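Local coordinates for protein GH26C (Muricauda sp. MAR_2010_75, PDB 6Q78) that probably hydrolyses internal beta-1,4-mannosidic linkages of mannans, as a family 26 glycoside hydrolase classed as an endo-mannanase, at residues M118-D123 and N154-H159; D143-F148 and K208-S213. One frame throughout, in Å; residues are numbered along the deposited sequence.

Contact 1. Residues M118-D123 and N154-H159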
# COMPACT_ATOMS: atom_id res chain seq x y z
N MET A 118 -2.11 -6.00 10.61
CA MET A 118 -2.37 -5.68 12.03
C MET A 118 -3.01 -6.81 12.84
O MET A 118 -2.46 -7.26 13.87
CB MET A 118 -3.27 -4.44 12.03
CG MET A 118 -3.71 -4.02 13.43
SD MET A 118 -4.72 -2.50 13.37
CE MET A 118 -6.13 -2.91 12.32
N PHE A 119 -4.21 -7.25 12.46
CA PHE A 119 -4.89 -8.26 13.27
C PHE A 119 -4.27 -9.65 13.07
O PHE A 119 -4.41 -10.51 13.96
CB PHE A 119 -6.39 -8.25 12.91
CG PHE A 119 -7.17 -7.01 13.39
CD1 PHE A 119 -6.83 -6.35 14.58
CD2 PHE A 119 -8.14 -6.45 12.57
CE1 PHE A 119 -7.52 -5.21 14.99
CE2 PHE A 119 -8.86 -5.32 13.01
CZ PHE A 119 -8.52 -4.69 14.19
N ILE A 120 -3.62 -9.88 11.94
CA ILE A 120 -3.00 -11.17 11.68
C ILE A 120 -1.81 -11.39 12.60
O ILE A 120 -1.50 -12.55 12.95
CB ILE A 120 -2.64 -11.21 10.18
CG1 ILE A 120 -3.94 -11.12 9.35
CG2 ILE A 120 -1.81 -12.45 9.82
CD1 ILE A 120 -3.69 -10.84 7.87
N THR A 121 -1.15 -10.32 13.04
CA THR A 121 0.04 -10.45 13.88
C THR A 121 -0.23 -10.08 15.34
O THR A 121 0.72 -9.98 16.14
CB THR A 121 1.21 -9.59 13.38
OG1 THR A 121 0.85 -8.20 13.41
CG2 THR A 121 1.60 -10.01 11.95
N ASP A 122 -1.48 -9.90 15.73
CA ASP A 122 -1.75 -9.49 17.10
C ASP A 122 -1.30 -10.56 18.08
O ASP A 122 -1.45 -11.76 17.82
CB ASP A 122 -3.26 -9.26 17.28
CG ASP A 122 -3.56 -8.44 18.55
OD1 ASP A 122 -3.60 -9.01 19.67
OD2 ASP A 122 -3.65 -7.20 18.41
N ASP A 123 -0.74 -10.12 19.22
CA ASP A 123 -0.34 -11.07 20.26
C ASP A 123 -1.48 -12.00 20.66
O ASP A 123 -1.24 -13.15 21.03
CB ASP A 123 0.08 -10.33 21.52
CG ASP A 123 1.42 -9.58 21.40
OD1 ASP A 123 2.15 -9.80 20.42
OD2 ASP A 123 1.74 -8.80 22.33
N ASN A 154 -3.46 -6.82 -4.84
CA ASN A 154 -3.56 -6.77 -3.37
C ASN A 154 -2.31 -6.13 -2.78
O ASN A 154 -1.19 -6.54 -3.09
CB ASN A 154 -3.69 -8.19 -2.78
CG ASN A 154 -5.07 -8.77 -2.95
OD1 ASN A 154 -6.01 -8.41 -2.22
ND2 ASN A 154 -5.22 -9.68 -3.90
N VAL A 155 -2.51 -5.15 -1.90
CA VAL A 155 -1.43 -4.49 -1.17
C VAL A 155 -1.71 -4.65 0.33
O VAL A 155 -2.84 -4.45 0.77
CB VAL A 155 -1.33 -3.00 -1.55
CG1 VAL A 155 -0.10 -2.38 -0.88
CG2 VAL A 155 -1.28 -2.83 -3.05
N PHE A 156 -0.68 -5.01 1.11
CA PHE A 156 -0.77 -5.05 2.57
C PHE A 156 0.17 -4.05 3.21
O PHE A 156 1.37 -4.04 2.91
CB PHE A 156 -0.34 -6.41 3.13
CG PHE A 156 -1.42 -7.46 3.15
CD1 PHE A 156 -1.86 -8.06 1.95
CD2 PHE A 156 -2.02 -7.83 4.34
CE1 PHE A 156 -2.85 -9.05 1.96
CE2 PHE A 156 -2.99 -8.85 4.36
CZ PHE A 156 -3.40 -9.46 3.17
N CYS A 157 -0.37 -3.24 4.12
CA CYS A 157 0.43 -2.47 5.07
C CYS A 157 0.42 -3.25 6.38
O CYS A 157 -0.12 -4.35 6.47
CB CYS A 157 -0.09 -1.03 5.20
SG CYS A 157 -1.78 -0.93 5.88
N TRP A 158 1.08 -2.69 7.42
CA TRP A 158 1.21 -3.41 8.69
C TRP A 158 1.22 -2.39 9.83
O TRP A 158 2.27 -1.82 10.16
CB TRP A 158 2.49 -4.22 8.67
CG TRP A 158 2.64 -5.11 9.87
CD1 TRP A 158 1.66 -5.48 10.77
CD2 TRP A 158 3.82 -5.82 10.25
NE1 TRP A 158 2.18 -6.36 11.72
CE2 TRP A 158 3.50 -6.58 11.41
CE3 TRP A 158 5.12 -5.86 9.76
CZ2 TRP A 158 4.44 -7.40 12.03
CZ3 TRP A 158 6.06 -6.65 10.41
CH2 TRP A 158 5.71 -7.40 11.52
N HIS A 159 0.05 -2.20 10.46
CA HIS A 159 -0.00 -1.39 11.67
C HIS A 159 0.38 -2.31 12.82
O HIS A 159 -0.45 -2.93 13.50
CB HIS A 159 -1.37 -0.73 11.85
CG HIS A 159 -1.59 0.43 10.93
ND1 HIS A 159 -2.04 0.27 9.64
CD2 HIS A 159 -1.44 1.77 11.13
CE1 HIS A 159 -2.14 1.47 9.06
NE2 HIS A 159 -1.76 2.39 9.94

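Contact 2. Residues D143-F148 and K208-S213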
# COMPACT_ATOMS: atom_id res chain seq x y z
N ASP A 143 -11.32 -11.92 1.54
CA ASP A 143 -11.41 -10.74 0.66
C ASP A 143 -10.23 -10.70 -0.31
O ASP A 143 -10.41 -10.34 -1.49
CB ASP A 143 -11.44 -9.45 1.50
CG ASP A 143 -12.76 -9.23 2.23
OD1 ASP A 143 -12.82 -8.27 3.07
OD2 ASP A 143 -13.71 -9.99 1.99
N VAL A 144 -9.04 -11.10 0.15
CA VAL A 144 -7.86 -11.12 -0.72
C VAL A 144 -8.01 -12.18 -1.82
O VAL A 144 -7.65 -11.93 -2.99
CB VAL A 144 -6.60 -11.34 0.15
CG1 VAL A 144 -5.36 -11.75 -0.69
CG2 VAL A 144 -6.29 -10.05 0.91
N LEU A 145 -8.52 -13.37 -1.46
CA LEU A 145 -8.71 -14.40 -2.48
C LEU A 145 -9.79 -13.98 -3.47
O LEU A 145 -9.63 -14.21 -4.68
CB LEU A 145 -9.08 -15.75 -1.85
CG LEU A 145 -8.04 -16.35 -0.90
CD1 LEU A 145 -8.61 -17.68 -0.33
CD2 LEU A 145 -6.74 -16.62 -1.65
N ARG A 146 -10.87 -13.35 -2.98
CA ARG A 146 -11.90 -12.80 -3.86
C ARG A 146 -11.29 -11.78 -4.81
O ARG A 146 -11.53 -11.80 -6.04
CB ARG A 146 -12.97 -12.11 -3.00
CG ARG A 146 -13.93 -11.14 -3.73
CD ARG A 146 -15.01 -10.68 -2.75
NE ARG A 146 -15.86 -9.61 -3.24
CZ ARG A 146 -16.74 -8.98 -2.48
NH1 ARG A 146 -16.87 -9.31 -1.19
NH2 ARG A 146 -17.50 -8.01 -2.99
N ALA A 147 -10.47 -10.87 -4.27
CA ALA A 147 -9.83 -9.87 -5.12
C ALA A 147 -8.97 -10.53 -6.19
O ALA A 147 -9.05 -10.18 -7.38
CB ALA A 147 -8.99 -8.91 -4.26
N PHE A 148 -8.12 -11.50 -5.80
CA PHE A 148 -7.24 -12.14 -6.76
C PHE A 148 -8.05 -12.89 -7.82
O PHE A 148 -7.72 -12.84 -9.02
CB PHE A 148 -6.30 -13.10 -6.03
CG PHE A 148 -5.39 -13.86 -6.94
CD1 PHE A 148 -4.33 -13.22 -7.56
CD2 PHE A 148 -5.62 -15.20 -7.20
CE1 PHE A 148 -3.48 -13.92 -8.39
CE2 PHE A 148 -4.78 -15.92 -8.04
CZ PHE A 148 -3.69 -15.26 -8.62
N LYS A 208 1.93 -17.46 2.39
CA LYS A 208 2.09 -18.68 1.60
C LYS A 208 0.83 -19.53 1.58
O LYS A 208 0.78 -20.50 0.81
CB LYS A 208 3.21 -19.52 2.16
CG LYS A 208 4.56 -18.94 1.98
CD LYS A 208 5.54 -19.92 2.64
CE LYS A 208 6.92 -19.51 2.50
NZ LYS A 208 7.73 -20.61 3.11
N SER A 209 -0.18 -19.18 2.38
CA SER A 209 -1.45 -19.89 2.40
C SER A 209 -2.43 -19.36 1.37
O SER A 209 -3.49 -19.97 1.20
CB SER A 209 -2.13 -19.80 3.78
OG SER A 209 -2.90 -18.60 3.92
N LEU A 210 -2.11 -18.24 0.71
CA LEU A 210 -3.08 -17.57 -0.16
C LEU A 210 -3.07 -18.23 -1.53
O LEU A 210 -2.24 -17.89 -2.38
CB LEU A 210 -2.71 -16.09 -0.31
CG LEU A 210 -2.69 -15.30 0.98
CD1 LEU A 210 -2.15 -13.90 0.71
CD2 LEU A 210 -4.15 -15.21 1.55
N VAL A 211 -3.99 -19.17 -1.74
CA VAL A 211 -4.09 -19.90 -3.02
C VAL A 211 -5.40 -19.51 -3.70
O VAL A 211 -6.49 -19.70 -3.13
CB VAL A 211 -3.99 -21.42 -2.82
CG1 VAL A 211 -4.14 -22.10 -4.20
CG2 VAL A 211 -2.68 -21.80 -2.15
N GLY A 212 -5.30 -18.96 -4.92
CA GLY A 212 -6.49 -18.54 -5.66
C GLY A 212 -7.27 -19.73 -6.20
O GLY A 212 -6.86 -20.90 -6.11
N SER A 213 -8.44 -19.42 -6.75
CA SER A 213 -9.26 -20.48 -7.33
C SER A 213 -8.56 -21.16 -8.49
O SER A 213 -8.89 -22.32 -8.79
CB SER A 213 -10.66 -19.95 -7.73
OG SER A 213 -11.42 -19.58 -6.60

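Contact 1. Residues M118-D123 and N154-H159
Trp158 CG stands anti to the backbone N (chi1 -173°), and the far end of the indole comes nearer to Thr121, which holds OG1 between its own backbone N and carbonyl carbon (chi1 63°). The two side chains cross at about a right angle and meet through one hydrogen bond, donated by Trp158 NE1 to Thr121 OG1 at 2.8 Å with an N-H...O angle of 153°. The hydroxyl lies at the indole edge, slightly tilted from the ring plane, and Thr121 CG2 packs 3.9 Å from Trp158 CZ2 beside it. The bond gives the indole N-H a partner and restrains the rotation of the ring. An alanine at Trp158 would probably leave Thr121 OG1 without this donor and open a gap beside Thr121 CG2.

Met118 lies against His159. Its CA is 4.9 Å from the CA of His159, and its CG comes 3.4 Å from His159 O. Further out, SD is 4.1 Å from His159 CB, whereas the imidazole leads off in another direction: ND1 is hydrogen-bonded to Asp116 and NE2 to a bound Tris molecule. Separately, Ile120 CD1 touches Phe156 CE2 at 4.1 Å, approaching the ring at its edge, near its plane, the two side chains crossing at about a right angle. This is plain apolar packing.

In the barrel sheet, strand 153-157 runs between the parallel strands 112-116 and 220-223, and residues 118-123 belong to the loop that follows strand 112-116. Helix 193-208 closes over the contact, with Ile203 touching both Thr121 and Trp158, Phe206 meeting Ile120 and Tyr196 reaching the indole; Val144 of helix 132-150 touches Phe156.

Contact 2. Residues D143-F148 and K208-S213
Leu145 and Val144 of the helical residues 143-148 meet Leu210 by apolar side-chain packing, the first kind of interaction here. Val144 CG1 lies 4.1 Å from Leu210 CD1, and the two side chains cross at about a right angle. One helix position on, Leu145 CD2 is 4.3 Å from Leu210 CB, so two neighbouring helix residues both touch Leu210.

Packing of side chain on backbone makes up the second kind. Leu145 CD2 rests 3.4 Å from Val211 O, a methyl-to-carbonyl contact, and its CD1 is within 4.1 Å of the same oxygen. Phe148 has its CG anti to the backbone N (chi1 178°), and chi2 of 73° sets the turn of the ring. Phe148 CD2 lies 3.8 Å from Gly212 CA, with an oblique approach. The fit is tight: a CB built on Gly212 would come only 2.5 Å from Phe148 CE2 and clash. Near this point the backbones are close, Leu145 CA and Gly212 CA being 5.7 Å apart.

No hydrogen bond joins the two segments directly. Polar links to the same helix come from nearby residues instead: Ser209 O accepts from Arg141, and Ser213 OG pairs with Asp149.

The arrangement belongs to the alpha/beta barrel of family 26. Helix 132-150 connects parallel strands 112-116 and 153-157 in a right-handed beta-alpha-beta crossover, and residues 208-213 lead from helix 193-208 toward strand 220-223. Such helix-to-strand loops lie at the end of a TIM barrel opposite the catalytic face.

In the fold
Strand 153-157 and helix 132-150, consecutive in the chain, join the two contacts, whose centres are 16 Å apart. Phe156 CZ of contact 1 packs 3.7 Å from Val144 CG2 of contact 2, so Val144 touches both Phe156 and Leu210. Nearby, Asn154 OD1 lies 3.6 Å from Ala147 CB, and Asn154 ND2 makes a weak hydrogen bond to Val144 O. In contact 1 the His159 side chain is about 3 Å, at nearest atoms, from a bound Tris, probably from the crystallisation liquor, which may mark a pocket at the barrel's catalytic end. Contact 2 involves a helix-to-strand loop, which in a TIM barrel lies away from that end.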